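Local coordinates for protein peptidoglycan D,D-transpeptidase PbpA (Mycobacterium tuberculosis, PDB 3UPO) that probably cross-links the peptide stems of cell-wall peptidoglycan as a penicillin-binding D,D-transpeptidase and is probably needed to regulate cell length, at residues 195-200 with 247-252; 256-261 with 306-311; 375-380 with 393-398. One frame throughout, in Å; residues are numbered along the deposited sequence.

In the fold
All three contacts lie in the penicillin-binding transpeptidase domain and come one after another along the chain. Interaction 1 joins helix 196-205 to the end of helix 245-251; interaction 2 sets the next helix, 254-264, against the loop after helix 300-306; interaction 3 packs helix 364-380 on strand 393-399, an outermost strand of the five-stranded antiparallel sheet. The centre of interaction 1 is about 9 Å from those of interactions 2 and 3, which are about 17 Å apart. Ring-opened penicillin G touches residues of all three, and Ser252 of interaction 1 is hydrogen-bonded to Lys395 of interaction 3, so distant parts of the sequence meet around the penicillin-filled cleft that is probably the active site.

Interaction 1: residues 195-200 with 247-252; sequences FKVITT and EAFVKS. With PNM (open form - penicillin g), chain C.
Lys196 and Ser252 meet at their polar ends, while the Phe249 ring lies edge-on to the backbone of the helix that carries the lysine. The two helical segments run nearly antiparallel, at 168°, but their axes stay 11.4 Å apart, so long side chains have to bridge the gap. Lys196 does so with a chain that is extended beyond CG, and its NZ donates a hydrogen bond of 2.9 Å to Ser252 OG. The serine hydroxyl stands anti to its own backbone N (chi1 -158°), within reach of the lysine and, at roughly a right angle to it, of the opened penicillin, whose N4 donates to OG over 3.0 Å.

Phe249 presents its rim. Thr200 OG1 and the carbonyl oxygen of Lys196 lie near the ring plane, with Thr200 OG1 3.5 Å from Phe249 CD1, and Val197 CG2 reaches Phe249 CZ at 4.2 Å. Thr200 meets the aromatic side chain at about a right angle. Its hydroxyl is turned back to its own helix, where OG1 donates to Lys196 O at 2.6 Å; the backbone N of Thr200 grips the same oxygen from the opposite face of the carbonyl plane.

Ser252 has positive phi and ends its helix as the C-prime residue of a Schellman motif, and its hydroxyl faces the ligand. Beyond the two segments, Asn254 OD1 also accepts from Lys196 NZ, and Lys395 NZ is bonded to Ser252 OG. Lys196, three residues after the presumed acyl-ester serine Ser193, fits the SxxK motif of this family, Ser252 and Asn254 probably being the SxN motif. Two lysines and N4, the nitrogen released by ring opening, thus converge on Ser252 OG, while Lys196 NZ is also weakly bonded to Ser193 OG, consistent with a role in proton transfer.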
loop_
_atom_site.group_PDB
_atom_site.type_symbol
_atom_site.label_atom_id
_atom_site.label_comp_id
_atom_site.label_asym_id
_atom_site.label_seq_id
_atom_site.Cartn_x
_atom_site.Cartn_y
_atom_site.Cartn_z
ATOM N N PHE A 195 0.001 5.776 12.554
ATOM C CA PHE A 195 -0.632 4.868 13.511
ATOM C C PHE A 195 -1.405 5.625 14.606
ATOM O O PHE A 195 -2.187 5.033 15.368
ATOM C CB PHE A 195 0.424 3.947 14.116
ATOM C CG PHE A 195 -0.133 2.719 14.787
ATOM C CD1 PHE A 195 -0.634 1.658 14.031
ATOM C CD2 PHE A 195 -0.140 2.619 16.177
ATOM C CE1 PHE A 195 -1.148 0.508 14.653
ATOM C CE2 PHE A 195 -0.632 1.480 16.808
ATOM C CZ PHE A 195 -1.132 0.413 16.040
ATOM N N LYS A 196 -1.203 6.936 14.675
ATOM C CA LYS A 196 -2.013 7.776 15.550
ATOM C C LYS A 196 -3.492 7.646 15.191
ATOM O O LYS A 196 -4.355 7.912 16.015
ATOM C CB LYS A 196 -1.532 9.234 15.530
ATOM C CG LYS A 196 -0.186 9.405 16.228
ATOM C CD LYS A 196 0.355 10.803 16.068
ATOM C CE LYS A 196 1.620 10.991 16.895
ATOM N NZ LYS A 196 2.392 12.207 16.533
ATOM N N VAL A 197 -3.777 7.202 13.970
ATOM C CA VAL A 197 -5.155 6.951 13.558
ATOM C C VAL A 197 -5.740 5.816 14.400
ATOM O O VAL A 197 -6.876 5.922 14.871
ATOM C CB VAL A 197 -5.248 6.657 12.037
ATOM C CG1 VAL A 197 -6.665 6.283 11.626
ATOM C CG2 VAL A 197 -4.818 7.887 11.259
ATOM N N ILE A 198 -4.929 4.774 14.630
ATOM C CA ILE A 198 -5.325 3.602 15.405
ATOM C C ILE A 198 -5.399 3.881 16.897
ATOM O O ILE A 198 -6.310 3.410 17.568
ATOM C CB ILE A 198 -4.382 2.383 15.157
ATOM C CG1 ILE A 198 -4.311 2.061 13.660
ATOM C CG2 ILE A 198 -4.822 1.158 15.985
ATOM C CD1 ILE A 198 -5.639 1.755 13.033
ATOM N N THR A 199 -4.423 4.623 17.407
ATOM C CA THR A 199 -4.413 5.070 18.801
ATOM C C THR A 199 -5.623 5.953 19.110
ATOM O O THR A 199 -6.314 5.760 20.121
ATOM C CB THR A 199 -3.112 5.814 19.113
ATOM O OG1 THR A 199 -2.006 4.973 18.741
ATOM C CG2 THR A 199 -3.019 6.178 20.587
ATOM N N THR A 200 -5.907 6.896 18.224
ATOM C CA THR A 200 -7.058 7.780 18.411
ATOM C C THR A 200 -8.361 6.985 18.373
ATOM O O THR A 200 -9.239 7.189 19.213
ATOM C CB THR A 200 -7.078 8.885 17.347
ATOM O OG1 THR A 200 -5.841 9.595 17.414
ATOM C CG2 THR A 200 -8.226 9.850 17.582
ATOM N N GLU A 247 -6.191 18.815 18.629
ATOM C CA GLU A 247 -5.071 19.687 18.319
ATOM C C GLU A 247 -3.767 18.886 18.283
ATOM O O GLU A 247 -2.911 19.127 17.449
ATOM C CB GLU A 247 -4.983 20.837 19.328
ATOM C CG GLU A 247 -4.290 22.062 18.789
ATOM C CD GLU A 247 -3.939 23.102 19.871
ATOM O OE1 GLU A 247 -4.578 23.147 20.940
ATOM O OE2 GLU A 247 -2.996 23.873 19.645
ATOM N N ALA A 248 -3.623 17.945 19.211
ATOM C CA ALA A 248 -2.493 17.043 19.194
ATOM C C ALA A 248 -2.442 16.244 17.882
ATOM O O ALA A 248 -1.372 16.066 17.315
ATOM C CB ALA A 248 -2.538 16.119 20.389
ATOM N N PHE A 249 -3.604 15.777 17.409
ATOM C CA PHE A 249 -3.694 14.944 16.203
ATOM C C PHE A 249 -3.325 15.726 14.938
ATOM O O PHE A 249 -2.546 15.247 14.126
ATOM C CB PHE A 249 -5.086 14.306 16.067
ATOM C CG PHE A 249 -5.252 13.427 14.841
ATOM C CD1 PHE A 249 -5.245 12.037 14.956
ATOM C CD2 PHE A 249 -5.419 13.991 13.568
ATOM C CE1 PHE A 249 -5.405 11.222 13.828
ATOM C CE2 PHE A 249 -5.561 13.190 12.439
ATOM C CZ PHE A 249 -5.571 11.799 12.573
ATOM N N VAL A 250 -3.882 16.923 14.773
ATOM C CA VAL A 250 -3.634 17.691 13.551
ATOM C C VAL A 250 -2.200 18.237 13.468
ATOM O O VAL A 250 -1.657 18.373 12.370
ATOM C CB VAL A 250 -4.722 18.764 13.273
ATOM C CG1 VAL A 250 -6.096 18.120 13.326
ATOM C CG2 VAL A 250 -4.622 19.957 14.244
ATOM N N LYS A 251 -1.595 18.518 14.630
ATOM C CA LYS A 251 -0.194 18.928 14.694
ATOM C C LYS A 251 0.774 17.734 14.770
ATOM O O LYS A 251 1.978 17.892 14.529
ATOM C CB LYS A 251 0.039 19.910 15.847
ATOM C CG LYS A 251 -0.743 21.210 15.679
ATOM C CD LYS A 251 -0.142 22.374 16.459
ATOM C CE LYS A 251 -0.742 22.528 17.830
ATOM N NZ LYS A 251 -0.739 23.973 18.241
ATOM N N SER A 252 0.231 16.551 15.076
ATOM C CA SER A 252 1.001 15.312 15.246
ATOM C C SER A 252 2.064 15.444 16.336
ATOM O O SER A 252 3.265 15.185 16.084
ATOM C CB SER A 252 1.636 14.826 13.916
ATOM O OG SER A 252 1.927 13.436 13.983
HETATM O O8 PNM C . 5.548 10.045 12.608
HETATM C C7 PNM C . 5.227 10.521 13.701
HETATM N N4 PNM C . 4.765 12.821 13.063
HETATM C C3 PNM C . 5.485 13.292 11.903
HETATM C C11 PNM C . 4.562 13.467 10.742
HETATM O O13 PNM C . 5.029 13.297 9.595
HETATM O O12 PNM C . 3.366 13.761 10.975
HETATM C C2 PNM C . 6.240 14.556 12.362
HETATM C C10 PNM C . 7.519 14.777 11.564
HETATM C C9 PNM C . 5.392 15.826 12.301
HETATM S S1 PNM C . 6.684 14.200 14.037
HETATM C C5 PNM C . 5.544 12.852 14.277
HETATM C C6 PNM C . 6.152 11.452 14.464
HETATM N N14 PNM C . 7.487 11.273 13.928
HETATM C C15 PNM C . 8.717 11.747 14.542
HETATM O O16 PNM C . 8.558 11.787 15.946
HETATM C C17 PNM C . 9.923 10.897 14.096
HETATM C C18 PNM C . 10.517 10.156 15.271
HETATM C C19 PNM C . 11.629 10.687 15.932
HETATM C C20 PNM C . 12.157 9.993 17.033
HETATM C C21 PNM C . 11.587 8.790 17.476
HETATM C C22 PNM C . 10.473 8.265 16.813
HETATM C C23 PNM C . 9.941 8.947 15.708
#

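Interaction 2: residues 256-261 with 306-311; sequences AFVQLG and TSIGQK. With PNM (open form - penicillin g), chain C.
Ile308 meets Phe257 and Val258 through CG2, a branch that its first torsion (chi1 64°) sets anti to the carbonyl carbon and directs at the helix, while CG1 takes the place between the backbone N and the carbonyl carbon. Val258 answers with its own CG2, turned beside its backbone N by a chi1 of 170°. The two methyls lie 4.1 Å apart, Val258 CG2 against Ile308 CG2, with the side chains slanting past each other. The same isoleucine methyl also touches Phe257 at the root of the side chain, CB to Ile308 CG2 being 4.0 Å; the aromatic ring itself leads away from the loop.

Ser307 fits against the bare backbone of the helix. Its CB points at the segment and comes to 3.5 Å from Phe257 O, and its OG rests 3.1 Å from Gly261 CA. With no side chain on Gly261, the CA atoms of Gly261 and Ser307 approach to 5.2 Å. The serine hydroxyl is engaged within its own part of the chain, bonded to Leu303 O, and towards Gly261 it makes van der Waals contact.

Ser307 and Ile308 are the middle residues of a type I turn from Thr306 to Gly309. Gly309, with positive phi, closes helix 300-306 as the C-prime residue of a Schellman motif, and just beyond it Gln310 OE1 approaches the penicillin phenyl ring, 3.3 Å from PNM C23.

Helix 254-264 is thus held between several neighbours. Phe257 continues onto Lys196 and Thr200 of helix 196-205 and onto Ala248 and Phe249 of helix 245-251, Leu260 packs on Leu214 of strand 213-215, and the loop of Ser307 is tied to helix 196-205 through Thr199 OG1 and Ser307 O.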
loop_
_atom_site.group_PDB
_atom_site.type_symbol
_atom_site.label_atom_id
_atom_site.label_comp_id
_atom_site.label_asym_id
_atom_site.label_seq_id
_atom_site.Cartn_x
_atom_site.Cartn_y
_atom_site.Cartn_z
ATOM N N ALA A 256 1.712 13.732 23.628
ATOM C CA ALA A 256 0.275 13.613 23.854
ATOM C C ALA A 256 -0.236 12.206 23.516
ATOM O O ALA A 256 -1.046 11.638 24.266
ATOM C CB ALA A 256 -0.484 14.660 23.045
ATOM N N PHE A 257 0.241 11.648 22.400
ATOM C CA PHE A 257 -0.225 10.331 21.959
ATOM C C PHE A 257 0.400 9.207 22.757
ATOM O O PHE A 257 -0.241 8.201 22.997
ATOM C CB PHE A 257 -0.110 10.158 20.442
ATOM C CG PHE A 257 -1.200 10.863 19.701
ATOM C CD1 PHE A 257 -2.402 10.215 19.441
ATOM C CD2 PHE A 257 -1.058 12.196 19.326
ATOM C CE1 PHE A 257 -3.451 10.876 18.791
ATOM C CE2 PHE A 257 -2.095 12.858 18.670
ATOM C CZ PHE A 257 -3.301 12.186 18.409
ATOM N N VAL A 258 1.625 9.419 23.226
ATOM C CA VAL A 258 2.257 8.523 24.197
ATOM C C VAL A 258 1.417 8.438 25.476
ATOM O O VAL A 258 1.061 7.348 25.926
ATOM C CB VAL A 258 3.696 8.991 24.519
ATOM C CG1 VAL A 258 4.293 8.218 25.711
ATOM C CG2 VAL A 258 4.582 8.890 23.279
ATOM N N GLN A 259 1.109 9.604 26.040
ATOM C CA GLN A 259 0.268 9.723 27.213
ATOM C C GLN A 259 -1.123 9.103 26.995
ATOM O O GLN A 259 -1.618 8.398 27.867
ATOM C CB GLN A 259 0.126 11.191 27.600
ATOM C CG GLN A 259 -0.551 11.404 28.938
ATOM C CD GLN A 259 -0.875 12.857 29.198
ATOM O OE1 GLN A 259 -1.505 13.522 28.378
ATOM N NE2 GLN A 259 -0.453 13.354 30.348
ATOM N N LEU A 260 -1.719 9.367 25.828
ATOM C CA LEU A 260 -3.040 8.860 25.448
ATOM C C LEU A 260 -3.025 7.353 25.297
ATOM O O LEU A 260 -3.939 6.668 25.765
ATOM C CB LEU A 260 -3.515 9.484 24.125
ATOM C CG LEU A 260 -4.892 9.081 23.565
ATOM C CD1 LEU A 260 -5.993 9.587 24.454
ATOM C CD2 LEU A 260 -5.106 9.582 22.137
ATOM N N GLY A 261 -1.987 6.846 24.627
ATOM C CA GLY A 261 -1.831 5.421 24.390
ATOM C C GLY A 261 -1.706 4.659 25.686
ATOM O O GLY A 261 -2.356 3.626 25.860
ATOM N N THR A 306 4.574 2.134 20.814
ATOM C CA THR A 306 3.576 1.552 19.915
ATOM C C THR A 306 2.559 2.611 19.505
ATOM O O THR A 306 2.101 2.634 18.355
ATOM C CB THR A 306 2.849 0.332 20.591
ATOM O OG1 THR A 306 3.808 -0.685 20.887
ATOM C CG2 THR A 306 1.781 -0.264 19.706
ATOM N N SER A 307 2.237 3.494 20.461
ATOM C CA SER A 307 1.200 4.521 20.318
ATOM C C SER A 307 1.510 5.525 19.230
ATOM O O SER A 307 0.614 6.137 18.670
ATOM C CB SER A 307 0.959 5.243 21.655
ATOM O OG SER A 307 0.455 4.328 22.629
ATOM N N ILE A 308 2.789 5.694 18.934
ATOM C CA ILE A 308 3.188 6.575 17.834
ATOM C C ILE A 308 3.751 5.775 16.657
ATOM O O ILE A 308 4.492 6.311 15.840
ATOM C CB ILE A 308 4.146 7.704 18.299
ATOM C CG1 ILE A 308 5.475 7.135 18.808
ATOM C CG2 ILE A 308 3.424 8.591 19.335
ATOM C CD1 ILE A 308 6.476 8.185 19.296
ATOM N N GLY A 309 3.372 4.501 16.577
ATOM C CA GLY A 309 3.707 3.640 15.426
ATOM C C GLY A 309 5.164 3.235 15.354
ATOM O O GLY A 309 5.723 3.079 14.267
ATOM N N GLN A 310 5.784 3.076 16.517
ATOM C CA GLN A 310 7.155 2.613 16.587
ATOM C C GLN A 310 7.227 1.259 17.313
ATOM O O GLN A 310 6.318 0.450 17.169
ATOM C CB GLN A 310 8.058 3.676 17.215
ATOM C CG GLN A 310 8.028 5.017 16.494
ATOM C CD GLN A 310 8.849 5.070 15.205
ATOM O OE1 GLN A 310 8.813 6.083 14.505
ATOM N NE2 GLN A 310 9.584 3.997 14.883
ATOM N N LYS A 311 8.298 1.012 18.066
ATOM C CA LYS A 311 8.557 -0.298 18.668
ATOM C C LYS A 311 8.459 -1.440 17.629
ATOM O O LYS A 311 9.315 -1.552 16.766
ATOM C CB LYS A 311 7.643 -0.542 19.878
ATOM C CG LYS A 311 8.019 -1.753 20.736
ATOM C CD LYS A 311 9.529 -1.803 21.023
ATOM C CE LYS A 311 9.846 -2.740 22.150
ATOM N NZ LYS A 311 11.215 -2.460 22.675
HETATM O O8 PNM C . 5.548 10.045 12.608
HETATM C C7 PNM C . 5.227 10.521 13.701
HETATM N N4 PNM C . 4.765 12.821 13.063
HETATM C C3 PNM C . 5.485 13.292 11.903
HETATM C C11 PNM C . 4.562 13.467 10.742
HETATM O O13 PNM C . 5.029 13.297 9.595
HETATM O O12 PNM C . 3.366 13.761 10.975
HETATM C C2 PNM C . 6.240 14.556 12.362
HETATM C C10 PNM C . 7.519 14.777 11.564
HETATM C C9 PNM C . 5.392 15.826 12.301
HETATM S S1 PNM C . 6.684 14.200 14.037
HETATM C C5 PNM C . 5.544 12.852 14.277
HETATM C C6 PNM C . 6.152 11.452 14.464
HETATM N N14 PNM C . 7.487 11.273 13.928
HETATM C C15 PNM C . 8.717 11.747 14.542
HETATM O O16 PNM C . 8.558 11.787 15.946
HETATM C C17 PNM C . 9.923 10.897 14.096
HETATM C C18 PNM C . 10.517 10.156 15.271
HETATM C C19 PNM C . 11.629 10.687 15.932
HETATM C C20 PNM C . 12.157 9.993 17.033
HETATM C C21 PNM C . 11.587 8.790 17.476
HETATM C C22 PNM C . 10.473 8.265 16.813
HETATM C C23 PNM C . 9.941 8.947 15.708
#

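Interaction 3: residues 375-380 with 393-398; sequences VGAEKV and ASKTGT. With PNM (open form - penicillin g), chain C.
Glu378 and Ser394 form the polar link: Ser394 OG donates to Glu378 OE1 at 2.7 Å, meeting the anti side of the carboxylate 21° out of its plane. A bend at chi2 folds the glutamate back onto the strand. The same OG accepts from a water that makes a weaker bond to Ala377 O. Outside the segments, Tyr414 OH also bonds Glu378 OE1 and Arg451 pairs with OE2, so the buried carboxylate is held at both oxygens.

Apolar packing is small-scale, with Val375 CG2 against Ala393 CB at 3.9 Å. Ala377 CB lies against the backbone Ser394 O at 3.7 Å. The helix crosses the strand at 62°.

This strand is an outermost one of the antiparallel sheet and carries Lys395-Thr396-Gly397, which fits the KTG motif of penicillin-binding proteins; Lys395 NZ bonds Thr396 O besides Ser252 OG.

Ligand bonds lie farther along it. Thr396 OG1 donates to carboxylate oxygen O12 of the opened penicillin at 2.6 Å. Thr398 N reaches PNM O8, the former lactam carbonyl oxygen, at 2.9 Å and 170°; Ser193 N also bonds the ligand, consistent with an oxyanion hole. Strand-like, PNM N14 donates to Thr398 O at 3.1 Å.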
loop_
_atom_site.group_PDB
_atom_site.type_symbol
_atom_site.label_atom_id
_atom_site.label_comp_id
_atom_site.label_asym_id
_atom_site.label_seq_id
_atom_site.Cartn_x
_atom_site.Cartn_y
_atom_site.Cartn_z
ATOM N N VAL A 375 -9.121 15.498 7.995
ATOM C CA VAL A 375 -9.242 16.742 7.227
ATOM C C VAL A 375 -8.409 17.874 7.872
ATOM O O VAL A 375 -7.710 18.618 7.174
ATOM C CB VAL A 375 -10.733 17.168 7.063
ATOM C CG1 VAL A 375 -10.867 18.620 6.574
ATOM C CG2 VAL A 375 -11.444 16.215 6.108
ATOM N N GLY A 376 -8.479 17.976 9.200
ATOM C CA GLY A 376 -7.711 18.964 9.961
ATOM C C GLY A 376 -6.207 18.765 9.838
ATOM O O GLY A 376 -5.468 19.721 9.697
ATOM N N ALA A 377 -5.759 17.516 9.893
ATOM C CA ALA A 377 -4.331 17.197 9.780
ATOM C C ALA A 377 -3.794 17.450 8.378
ATOM O O ALA A 377 -2.620 17.800 8.239
ATOM C CB ALA A 377 -4.054 15.767 10.207
ATOM N N GLU A 378 -4.643 17.269 7.358
ATOM C CA GLU A 378 -4.329 17.678 5.979
ATOM C C GLU A 378 -4.111 19.193 5.811
ATOM O O GLU A 378 -3.204 19.605 5.087
ATOM C CB GLU A 378 -5.421 17.230 4.985
ATOM C CG GLU A 378 -5.249 17.769 3.544
ATOM C CD GLU A 378 -4.007 17.199 2.785
ATOM O OE1 GLU A 378 -3.259 16.368 3.341
ATOM O OE2 GLU A 378 -3.781 17.578 1.615
ATOM N N LYS A 379 -4.970 20.004 6.434
ATOM C CA LYS A 379 -4.857 21.465 6.341
ATOM C C LYS A 379 -3.599 21.981 7.055
ATOM O O LYS A 379 -3.015 22.972 6.646
ATOM C CB LYS A 379 -6.110 22.156 6.895
ATOM C CG LYS A 379 -7.379 21.843 6.120
ATOM C CD LYS A 379 -8.587 22.429 6.795
ATOM C CE LYS A 379 -9.816 22.434 5.877
ATOM N NZ LYS A 379 -9.599 23.238 4.643
ATOM N N VAL A 380 -3.201 21.290 8.117
ATOM C CA VAL A 380 -1.994 21.622 8.860
ATOM C C VAL A 380 -0.730 21.261 8.060
ATOM O O VAL A 380 0.136 22.113 7.866
ATOM C CB VAL A 380 -2.001 20.978 10.281
ATOM C CG1 VAL A 380 -0.633 21.053 10.940
ATOM C CG2 VAL A 380 -3.049 21.664 11.166
ATOM N N ALA A 393 -8.625 14.177 3.294
ATOM C CA ALA A 393 -8.384 13.758 4.679
ATOM C C ALA A 393 -7.144 12.919 4.672
ATOM O O ALA A 393 -7.014 12.040 3.823
ATOM C CB ALA A 393 -9.536 12.936 5.205
ATOM N N SER A 394 -6.236 13.163 5.613
ATOM C CA SER A 394 -4.956 12.485 5.579
ATOM C C SER A 394 -4.331 12.385 6.938
ATOM O O SER A 394 -4.833 12.946 7.909
ATOM C CB SER A 394 -3.988 13.208 4.633
ATOM O OG SER A 394 -3.560 14.453 5.174
ATOM N N LYS A 395 -3.239 11.631 7.000
ATOM C CA LYS A 395 -2.335 11.640 8.142
ATOM C C LYS A 395 -0.931 11.345 7.628
ATOM O O LYS A 395 -0.720 10.335 6.931
ATOM C CB LYS A 395 -2.756 10.633 9.213
ATOM C CG LYS A 395 -1.878 10.680 10.481
ATOM C CD LYS A 395 -1.950 12.072 11.164
ATOM C CE LYS A 395 -0.990 12.213 12.325
ATOM N NZ LYS A 395 0.363 12.641 11.887
ATOM N N THR A 396 0.009 12.236 7.943
ATOM C CA THR A 396 1.431 12.048 7.621
ATOM C C THR A 396 2.130 11.211 8.681
ATOM O O THR A 396 1.605 11.017 9.784
ATOM C CB THR A 396 2.205 13.383 7.506
ATOM O OG1 THR A 396 2.080 14.116 8.730
ATOM C CG2 THR A 396 1.694 14.218 6.341
ATOM N N GLY A 397 3.320 10.720 8.344
ATOM C CA GLY A 397 4.140 10.012 9.306
ATOM C C GLY A 397 5.585 10.008 8.867
ATOM O O GLY A 397 5.885 10.057 7.683
ATOM N N THR A 398 6.479 9.996 9.842
ATOM C CA THR A 398 7.892 9.793 9.595
ATOM C C THR A 398 8.418 8.855 10.669
ATOM O O THR A 398 8.393 9.164 11.861
ATOM C CB THR A 398 8.722 11.138 9.331
ATOM O OG1 THR A 398 9.858 11.242 10.200
ATOM C CG2 THR A 398 7.884 12.369 9.473
HETATM O O8 PNM C . 5.548 10.045 12.608
HETATM C C7 PNM C . 5.227 10.521 13.701
HETATM N N4 PNM C . 4.765 12.821 13.063
HETATM C C3 PNM C . 5.485 13.292 11.903
HETATM C C11 PNM C . 4.562 13.467 10.742
HETATM O O13 PNM C . 5.029 13.297 9.595
HETATM O O12 PNM C . 3.366 13.761 10.975
HETATM C C2 PNM C . 6.240 14.556 12.362
HETATM C C10 PNM C . 7.519 14.777 11.564
HETATM C C9 PNM C . 5.392 15.826 12.301
HETATM S S1 PNM C . 6.684 14.200 14.037
HETATM C C5 PNM C . 5.544 12.852 14.277
HETATM C C6 PNM C . 6.152 11.452 14.464
HETATM N N14 PNM C . 7.487 11.273 13.928
HETATM C C15 PNM C . 8.717 11.747 14.542
HETATM O O16 PNM C . 8.558 11.787 15.946
HETATM C C17 PNM C . 9.923 10.897 14.096
HETATM C C18 PNM C . 10.517 10.156 15.271
HETATM C C19 PNM C . 11.629 10.687 15.932
HETATM C C20 PNM C . 12.157 9.993 17.033
HETATM C C21 PNM C . 11.587 8.790 17.476
HETATM C C22 PNM C . 10.473 8.265 16.813
HETATM C C23 PNM C . 9.941 8.947 15.708
HETATM O O HOH W 1 -1.719 15.000 7.137
#